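Local coordinates for uncharacterized protein (Bacteroides eggerthii, PDB 4FTD) that is of unknown function but combines a six-bladed beta-propeller with an immunoglobulin-like domain and may take part in carbohydrate metabolism, at residues V318-V323 and Y331-A336. Sequence-based numbering, arbitrary orientation.
Sequences VPVTLV and YKSKIA
Pro319 sets the CB and CG side of its ring against the carbonyl oxygens of Ser333 and Ile335, CB 3.3 Å from Ser333 O; CG meets CD of Lys332, the two side chains crossing at a slant. Next to Lys332 is Thr321, its antiparallel non-hydrogen-bonded partner. Thr321 OG1, anti to its own carbonyl carbon (chi1 -57°), donates back to Pro319 O at 2.7 Å from above the carbonyl plane, while Thr321 OG1 also touches Lys332 CG. Leu322 and Tyr331 follow as a hydrogen-bonded pair: Leu322 N gives to Tyr331 O at 2.8 Å, and Tyr331 N returns a bond to Leu322 O.

Beyond Lys332 the segment 331-336 leaves regular strand geometry, and Ser333 bonds at this change. Val320 O accepts twice from this residue, from the backbone N at 3.0 Å and from OG at 2.8 Å. With chi1 at 82°, OG lies between its own N and carbonyl carbon, where it also accepts from Ile335 N at 3.1 Å, forming an ST turn. An alanine here would probably leave Val320 O with a single donor from this segment and Ile335 N without its acceptor, making the turn less firmly held. The turn brings Ile335 O round to Val320 N, 2.9 Å away in a nearly straight bond, and sets the two side chains side by side, their CG2 atoms 3.8 Å apart.

The contact joins the third and fourth strands of a four-stranded antiparallel propeller blade, 318-323 and the edge strand 329-332. Val320 packs on Leu312 of strand 311-315, and both Val320 and Ile335 reach Leu353 of strand 350-357 in the neighbouring sheet. Helix 381-390 lies against Leu322, Tyr331 and Ile335, with Asp389 binding Tyr331 OH.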
# COMPACT_ATOMS: atom_id res chain seq x y z
N VAL A 318 2.30 -9.82 -18.01
CA VAL A 318 2.07 -10.90 -17.04
C VAL A 318 1.23 -10.29 -15.90
O VAL A 318 1.75 -9.49 -15.09
CB VAL A 318 3.37 -11.54 -16.48
CG1 VAL A 318 3.00 -12.58 -15.41
CG2 VAL A 318 4.20 -12.21 -17.61
N PRO A 319 -0.07 -10.62 -15.85
CA PRO A 319 -0.90 -10.21 -14.71
C PRO A 319 -0.30 -10.72 -13.41
O PRO A 319 0.41 -11.72 -13.44
CB PRO A 319 -2.24 -10.92 -14.95
CG PRO A 319 -2.22 -11.36 -16.35
CD PRO A 319 -0.80 -11.54 -16.75
N VAL A 320 -0.62 -10.05 -12.30
CA VAL A 320 -0.19 -10.42 -10.95
C VAL A 320 -0.57 -11.89 -10.71
O VAL A 320 -1.75 -12.27 -10.78
CB VAL A 320 -0.80 -9.47 -9.88
CG1 VAL A 320 -0.49 -9.95 -8.47
CG2 VAL A 320 -0.26 -8.04 -10.07
N THR A 321 0.45 -12.71 -10.48
CA THR A 321 0.31 -14.16 -10.37
C THR A 321 0.99 -14.64 -9.08
O THR A 321 2.15 -14.30 -8.81
CB THR A 321 0.99 -14.86 -11.59
OG1 THR A 321 0.44 -14.38 -12.84
CG2 THR A 321 0.90 -16.37 -11.51
N LEU A 322 0.26 -15.44 -8.32
CA LEU A 322 0.80 -16.08 -7.14
C LEU A 322 1.66 -17.27 -7.64
O LEU A 322 1.18 -18.09 -8.43
CB LEU A 322 -0.35 -16.59 -6.25
CG LEU A 322 0.00 -17.27 -4.92
CD1 LEU A 322 0.66 -16.25 -4.02
CD2 LEU A 322 -1.22 -17.88 -4.23
N VAL A 323 2.90 -17.35 -7.16
CA VAL A 323 3.85 -18.41 -7.52
C VAL A 323 4.60 -18.95 -6.30
O VAL A 323 4.64 -18.30 -5.27
CB VAL A 323 4.88 -17.88 -8.55
CG1 VAL A 323 4.17 -17.35 -9.80
CG2 VAL A 323 5.73 -16.78 -7.94
N TYR A 331 -1.60 -19.26 -9.09
CA TYR A 331 -2.85 -18.60 -9.48
C TYR A 331 -2.62 -17.29 -10.24
O TYR A 331 -2.02 -16.40 -9.70
CB TYR A 331 -3.75 -18.36 -8.24
CG TYR A 331 -5.09 -17.79 -8.61
CD1 TYR A 331 -6.13 -18.61 -9.05
CD2 TYR A 331 -5.33 -16.42 -8.56
CE1 TYR A 331 -7.36 -18.09 -9.43
CE2 TYR A 331 -6.56 -15.88 -8.93
CZ TYR A 331 -7.56 -16.72 -9.37
OH TYR A 331 -8.76 -16.19 -9.74
N LYS A 332 -3.17 -17.19 -11.45
CA LYS A 332 -3.08 -15.99 -12.26
C LYS A 332 -4.30 -15.13 -11.98
O LYS A 332 -5.39 -15.57 -12.20
CB LYS A 332 -3.02 -16.35 -13.75
CG LYS A 332 -2.71 -15.16 -14.63
CD LYS A 332 -2.44 -15.52 -16.08
CE LYS A 332 -3.71 -15.72 -16.86
NZ LYS A 332 -3.43 -15.48 -18.30
N SER A 333 -4.12 -13.92 -11.48
CA SER A 333 -5.25 -13.01 -11.20
C SER A 333 -5.58 -12.14 -12.41
O SER A 333 -4.92 -12.23 -13.46
CB SER A 333 -4.96 -12.12 -9.99
OG SER A 333 -4.16 -10.99 -10.34
N LYS A 334 -6.58 -11.29 -12.24
CA LYS A 334 -6.99 -10.33 -13.27
C LYS A 334 -6.33 -8.97 -13.12
O LYS A 334 -6.55 -8.11 -13.95
CB LYS A 334 -8.52 -10.16 -13.27
CG LYS A 334 -9.27 -11.40 -13.67
CD LYS A 334 -10.76 -11.26 -13.39
CE LYS A 334 -11.58 -12.41 -13.96
NZ LYS A 334 -12.99 -12.31 -13.47
N ILE A 335 -5.52 -8.76 -12.07
CA ILE A 335 -4.82 -7.48 -11.88
C ILE A 335 -3.67 -7.40 -12.90
O ILE A 335 -2.72 -8.15 -12.81
CB ILE A 335 -4.33 -7.32 -10.43
CG1 ILE A 335 -5.55 -7.28 -9.49
CG2 ILE A 335 -3.51 -6.04 -10.27
CD1 ILE A 335 -5.26 -7.46 -8.02
N ALA A 336 -3.81 -6.51 -13.89
CA ALA A 336 -2.90 -6.39 -15.03
C ALA A 336 -2.65 -4.90 -15.28
O ALA A 336 -2.27 -4.20 -14.35
CB ALA A 336 -3.50 -7.06 -16.27